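Local coordinates for protein thermoresistant glucokinase (PDB 4EUN) that probably phosphorylates a sugar acid such as gluconate at the expense of ATP, as a putative carbohydrate kinase of the P-loop type, at residues A[118-123]-A[167-172]; A[126-131]-A[163-168]. All blocks are in the same frame, centred on the assembly; numbering follows the deposited sequence.

Interaction 1: residues A[118-123]-A[167-172]; sequences VLREGP and PDESGI
Glu169 and Arg120 make the direct contact between 118-123 and 167-172, and the evidence is clearest when Glu169 is followed outward. Its CB lies 3.8 Å from Arg120 NH1. With CG set beside the backbone N (chi1 -56°), the chain runs across the end of the guanidinium, and CG comes to 3.6 Å from Arg120 NH1. The carboxyl carbon CD is then 3.7 Å from Arg120 NH2, and beyond it OE2 makes the polar contact with Arg120. Arg120 NH1 and NH2 each donate to Glu169 OE2 at 3.0 Å, so this is an end-on salt bridge with both nitrogens sharing one oxygen. OE2 sits at the guanidinium edge, only 5° from its plane, whereas the two flat groups stand 85° apart. NH1 uses the anti lone pair of OE2; NH2 approaches the same anti side but from outside the carboxylate plane. Sharing one acceptor also bends both bonds. A second link is indirect: water 1 accepts from Arg120 NH1 at 2.9 Å and from the backbone N of Ser170 at 3.0 Å.

Arg120 NH2 also pairs with Asp117 and Glu169 OE2 with Arg116, a charged network that probably favours both ionised forms, although the Arg113 guanidinium also lies close to that of Arg120. This surface contact joins the type I turn Leu119-Gly122, at the end of the region of helix 113-119, to the loop entering strand 171-175, outermost in this chain's sheet. Val118 and Leu119 pack on helix 80-99, while Ser170 and Ile172 rest against Trp190 of helix 180-191.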
loop_
_atom_site.group_PDB
_atom_site.type_symbol
_atom_site.label_atom_id
_atom_site.label_comp_id
_atom_site.label_asym_id
_atom_site.label_seq_id
_atom_site.Cartn_x
_atom_site.Cartn_y
_atom_site.Cartn_z
ATOM N N VAL A 118 -1.410 -3.601 21.270
ATOM C CA VAL A 118 -2.738 -3.673 20.661
ATOM C C VAL A 118 -2.712 -4.442 19.333
ATOM O O VAL A 118 -3.572 -5.285 19.080
ATOM C CB VAL A 118 -3.345 -2.271 20.442
ATOM C CG1 VAL A 118 -4.677 -2.367 19.716
ATOM C CG2 VAL A 118 -3.514 -1.556 21.774
ATOM N N LEU A 119 -1.713 -4.172 18.492
ATOM C CA LEU A 119 -1.558 -4.928 17.244
ATOM C C LEU A 119 -1.451 -6.427 17.532
ATOM O O LEU A 119 -2.031 -7.248 16.815
ATOM C CB LEU A 119 -0.320 -4.450 16.474
ATOM C CG LEU A 119 -0.375 -3.004 15.970
ATOM C CD1 LEU A 119 0.890 -2.623 15.211
ATOM C CD2 LEU A 119 -1.583 -2.805 15.071
ATOM N N ARG A 120 -0.736 -6.780 18.600
ATOM C CA ARG A 120 -0.538 -8.189 18.949
ATOM C C ARG A 120 -1.785 -8.859 19.523
ATOM O O ARG A 120 -1.814 -10.079 19.686
ATOM C CB ARG A 120 0.666 -8.366 19.882
ATOM C CG ARG A 120 2.016 -8.315 19.156
ATOM C CD ARG A 120 3.194 -8.578 20.099
ATOM N NE ARG A 120 3.359 -7.495 21.061
ATOM C CZ ARG A 120 4.309 -6.563 20.988
ATOM N NH1 ARG A 120 5.200 -6.579 20.004
ATOM N NH2 ARG A 120 4.364 -5.611 21.902
ATOM N N GLU A 121 -2.817 -8.072 19.816
ATOM C CA GLU A 121 -4.092 -8.644 20.267
ATOM C C GLU A 121 -4.868 -9.297 19.128
ATOM O O GLU A 121 -5.816 -10.043 19.369
ATOM C CB GLU A 121 -4.966 -7.579 20.946
ATOM C CG GLU A 121 -4.372 -6.981 22.221
ATOM C CD GLU A 121 -5.245 -5.885 22.817
ATOM O OE1 GLU A 121 -6.375 -5.682 22.321
ATOM O OE2 GLU A 121 -4.799 -5.222 23.779
ATOM N N GLY A 122 -4.469 -9.018 17.889
ATOM C CA GLY A 122 -5.160 -9.544 16.724
ATOM C C GLY A 122 -4.727 -10.939 16.308
ATOM O O GLY A 122 -5.299 -11.933 16.759
ATOM N N PRO A 123 -3.710 -11.020 15.437
ATOM C CA PRO A 123 -3.265 -12.292 14.853
ATOM C C PRO A 123 -2.381 -13.077 15.822
ATOM O O PRO A 123 -1.982 -12.546 16.859
ATOM C CB PRO A 123 -2.461 -11.836 13.633
ATOM C CG PRO A 123 -1.868 -10.519 14.078
ATOM C CD PRO A 123 -2.929 -9.873 14.930
ATOM N N PRO A 167 12.940 -6.191 24.687
ATOM C CA PRO A 167 13.408 -7.581 24.622
ATOM C C PRO A 167 12.338 -8.648 24.392
ATOM O O PRO A 167 12.631 -9.646 23.727
ATOM C CB PRO A 167 14.052 -7.789 25.996
ATOM C CG PRO A 167 14.593 -6.447 26.342
ATOM C CD PRO A 167 13.616 -5.444 25.769
ATOM N N ASP A 168 11.134 -8.459 24.923
ATOM C CA ASP A 168 10.115 -9.502 24.807
ATOM C C ASP A 168 9.290 -9.373 23.522
ATOM O O ASP A 168 8.329 -10.118 23.317
ATOM C CB ASP A 168 9.203 -9.520 26.032
ATOM C CG ASP A 168 8.516 -8.194 26.268
ATOM O OD1 ASP A 168 9.032 -7.156 25.795
ATOM O OD2 ASP A 168 7.461 -8.186 26.938
ATOM N N GLU A 169 9.672 -8.438 22.660
ATOM C CA GLU A 169 9.000 -8.286 21.376
ATOM C C GLU A 169 9.786 -8.988 20.282
ATOM O O GLU A 169 10.975 -9.262 20.430
ATOM C CB GLU A 169 8.857 -6.807 21.022
ATOM C CG GLU A 169 8.147 -5.976 22.063
ATOM C CD GLU A 169 7.910 -4.561 21.597
ATOM O OE1 GLU A 169 8.782 -3.696 21.832
ATOM O OE2 GLU A 169 6.861 -4.305 20.978
ATOM N N SER A 170 9.119 -9.268 19.169
ATOM C CA SER A 170 9.797 -9.878 18.035
ATOM C C SER A 170 10.043 -8.808 16.993
ATOM O O SER A 170 9.106 -8.299 16.382
ATOM C CB SER A 170 8.953 -10.994 17.434
ATOM O OG SER A 170 9.524 -11.468 16.231
ATOM N N GLY A 171 11.303 -8.444 16.797
ATOM C CA GLY A 171 11.611 -7.438 15.803
ATOM C C GLY A 171 13.090 -7.235 15.585
ATOM O O GLY A 171 13.908 -7.654 16.412
ATOM N N ILE A 172 13.428 -6.612 14.459
ATOM C CA ILE A 172 14.797 -6.164 14.216
ATOM C C ILE A 172 14.818 -4.728 13.702
ATOM O O ILE A 172 13.834 -4.242 13.143
ATOM C CB ILE A 172 15.522 -7.045 13.189
ATOM C CG1 ILE A 172 14.710 -7.122 11.900
ATOM C CG2 ILE A 172 15.826 -8.420 13.778
ATOM C CD1 ILE A 172 15.514 -7.597 10.704
HETATM O O HOH W 1 6.214 -8.874 18.554
#

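Interaction 2: residues A[126-131]-A[163-168]; sequences VDFLHL and EALEPD
His130 ND1 and the backbone N of Leu165 are joined through water 2, whose oxygen is 2.7 Å from ND1 and 3.0 Å from Leu165 N. The water lies at the edge of the imidazole, in its plane, and accepts the hydrogen of Leu165 N. At the other side of the ring, NE2 is hydrogen-bonded to Asp132, so both ring nitrogens have partners, which probably limits rotation of the imidazole.

No direct hydrogen bond crosses between 126-131 and 163-168; the rest of the contact is apolar and depends on Leu165. Its CB points toward the strand, and its two methyls divide the work: CD1 touches His130 CB at 3.8 Å, and CD2 touches Phe128 CB at 3.9 Å. One branched side chain thus spans two alternate residues of strand 127-132, both facing the loop, while the intervening Leu129 faces the other way, toward helix 180-191. The ends of the two strand side chains diverge. Phe128 has CG beside its backbone N (chi1 -71°), which carries its ring away from the loop, whereas His130 has CG anti to its own N (chi1 174°), which brings ND1 to the water.

Phe128 and His130 are buried; Leu165, from a loop between helix 155-161 and strand 171-175, helps to cover them, together with Val33, Met35 and Val173 on the adjoining strands. Strand 127-132 lies between strands 31-35 and 171-175 in a five-stranded parallel sheet of order 2-3-1-4-5, with helices packed against it, an alpha/beta topology consistent with the P-loop kinase fold.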
loop_
_atom_site.group_PDB
_atom_site.type_symbol
_atom_site.label_atom_id
_atom_site.label_comp_id
_atom_site.label_asym_id
_atom_site.label_seq_id
_atom_site.Cartn_x
_atom_site.Cartn_y
_atom_site.Cartn_z
ATOM N N VAL A 126 3.050 -11.175 15.718
ATOM C CA VAL A 126 3.441 -10.026 14.903
ATOM C C VAL A 126 4.948 -9.773 14.986
ATOM O O VAL A 126 5.511 -9.634 16.080
ATOM C CB VAL A 126 2.694 -8.730 15.290
ATOM C CG1 VAL A 126 3.024 -7.619 14.292
ATOM C CG2 VAL A 126 1.192 -8.947 15.316
ATOM N N ASP A 127 5.595 -9.718 13.825
ATOM C CA ASP A 127 7.028 -9.459 13.755
ATOM C C ASP A 127 7.245 -8.056 13.241
ATOM O O ASP A 127 6.614 -7.644 12.274
ATOM C CB ASP A 127 7.706 -10.458 12.811
ATOM C CG ASP A 127 7.532 -11.894 13.255
ATOM O OD1 ASP A 127 7.879 -12.216 14.415
ATOM O OD2 ASP A 127 7.037 -12.699 12.439
ATOM N N PHE A 128 8.137 -7.307 13.887
ATOM C CA PHE A 128 8.336 -5.914 13.522
ATOM C C PHE A 128 9.656 -5.687 12.818
ATOM O O PHE A 128 10.687 -6.205 13.238
ATOM C CB PHE A 128 8.264 -5.030 14.785
ATOM C CG PHE A 128 6.884 -4.931 15.347
ATOM C CD1 PHE A 128 6.396 -5.905 16.212
ATOM C CD2 PHE A 128 6.048 -3.887 14.966
ATOM C CE1 PHE A 128 5.093 -5.831 16.703
ATOM C CE2 PHE A 128 4.751 -3.802 15.453
ATOM C CZ PHE A 128 4.274 -4.774 16.320
ATOM N N LEU A 129 9.614 -4.924 11.731
ATOM C CA LEU A 129 10.828 -4.412 11.108
ATOM C C LEU A 129 10.846 -2.922 11.400
ATOM O O LEU A 129 10.002 -2.166 10.920
ATOM C CB LEU A 129 10.822 -4.669 9.598
ATOM C CG LEU A 129 10.633 -6.117 9.146
ATOM C CD1 LEU A 129 10.505 -6.161 7.631
ATOM C CD2 LEU A 129 11.784 -6.995 9.613
ATOM N N HIS A 130 11.799 -2.500 12.216
ATOM C CA HIS A 130 11.872 -1.101 12.634
ATOM C C HIS A 130 12.874 -0.347 11.755
ATOM O O HIS A 130 14.085 -0.494 11.914
ATOM C CB HIS A 130 12.275 -1.040 14.106
ATOM C CG HIS A 130 12.518 0.342 14.624
ATOM N ND1 HIS A 130 13.153 0.567 15.827
ATOM C CD2 HIS A 130 12.209 1.562 14.121
ATOM C CE1 HIS A 130 13.240 1.870 16.036
ATOM N NE2 HIS A 130 12.682 2.497 15.019
ATOM N N LEU A 131 12.352 0.435 10.811
ATOM C CA LEU A 131 13.173 1.163 9.853
ATOM C C LEU A 131 13.450 2.545 10.418
ATOM O O LEU A 131 12.525 3.322 10.680
ATOM C CB LEU A 131 12.435 1.266 8.517
ATOM C CG LEU A 131 13.151 1.832 7.289
ATOM C CD1 LEU A 131 14.301 0.946 6.857
ATOM C CD2 LEU A 131 12.145 1.945 6.170
ATOM N N GLU A 163 9.001 4.293 20.013
ATOM C CA GLU A 163 9.681 3.657 21.146
ATOM C C GLU A 163 10.461 2.429 20.690
ATOM O O GLU A 163 9.943 1.611 19.931
ATOM C CB GLU A 163 8.674 3.280 22.245
ATOM C CG GLU A 163 8.044 4.505 22.913
ATOM C CD GLU A 163 6.981 4.183 23.941
ATOM O OE1 GLU A 163 6.691 2.989 24.204
ATOM O OE2 GLU A 163 6.414 5.149 24.502
ATOM N N ALA A 164 11.706 2.309 21.152
ATOM C CA ALA A 164 12.569 1.190 20.774
ATOM C C ALA A 164 11.886 -0.150 21.002
ATOM O O ALA A 164 11.124 -0.321 21.969
ATOM C CB ALA A 164 13.877 1.245 21.560
ATOM N N LEU A 165 12.146 -1.104 20.113
ATOM C CA LEU A 165 11.692 -2.469 20.364
ATOM C C LEU A 165 12.311 -2.992 21.664
ATOM O O LEU A 165 13.497 -2.773 21.945
ATOM C CB LEU A 165 12.035 -3.389 19.191
ATOM C CG LEU A 165 11.221 -3.137 17.925
ATOM C CD1 LEU A 165 11.894 -3.806 16.755
ATOM C CD2 LEU A 165 9.808 -3.667 18.094
ATOM N N GLU A 166 11.491 -3.668 22.459
ATOM C CA GLU A 166 11.891 -4.154 23.776
ATOM C C GLU A 166 12.170 -5.664 23.717
ATOM O O GLU A 166 11.715 -6.340 22.784
ATOM C CB GLU A 166 10.817 -3.772 24.816
ATOM C CG GLU A 166 10.586 -2.251 24.867
ATOM C CD GLU A 166 9.472 -1.801 25.812
ATOM O OE1 GLU A 166 8.854 -2.653 26.480
ATOM O OE2 GLU A 166 9.214 -0.576 25.871
ATOM N N PRO A 167 12.940 -6.191 24.687
ATOM C CA PRO A 167 13.408 -7.581 24.622
ATOM C C PRO A 167 12.338 -8.648 24.392
ATOM O O PRO A 167 12.631 -9.646 23.727
ATOM C CB PRO A 167 14.052 -7.789 25.996
ATOM C CG PRO A 167 14.593 -6.447 26.342
ATOM C CD PRO A 167 13.616 -5.444 25.769
ATOM N N ASP A 168 11.134 -8.459 24.923
ATOM C CA ASP A 168 10.115 -9.502 24.807
ATOM C C ASP A 168 9.290 -9.373 23.522
ATOM O O ASP A 168 8.329 -10.118 23.317
ATOM C CB ASP A 168 9.203 -9.520 26.032
ATOM C CG ASP A 168 8.516 -8.194 26.268
ATOM O OD1 ASP A 168 9.032 -7.156 25.795
ATOM O OD2 ASP A 168 7.461 -8.186 26.938
HETATM O O HOH W 2 14.246 -0.390 18.145
#

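Overall arrangement
Interactions 1 and 2 have centres about 7 Å apart and share Pro167 and Asp168, so a single connection leading into strand 171-175 serves both. Glu169 OE1, the oxygen not used toward Arg120, is hydrogen-bonded to Glu166 N and ties the two parts of that connection together. Backbone pairing joins them too, with His130 N 2.8 Å from Ile172 O. Near the start of the same two strands, Ser170 OG and Asp127 OD1 lie 2.6 Å apart, a probable hydrogen bond. Arg120 NH1 also packs against Phe128, 3.4 Å from CE1. Of the two contacts, interaction 2 has His130 near, though not touching, the probable P-loop; interaction 1 is a surface contact.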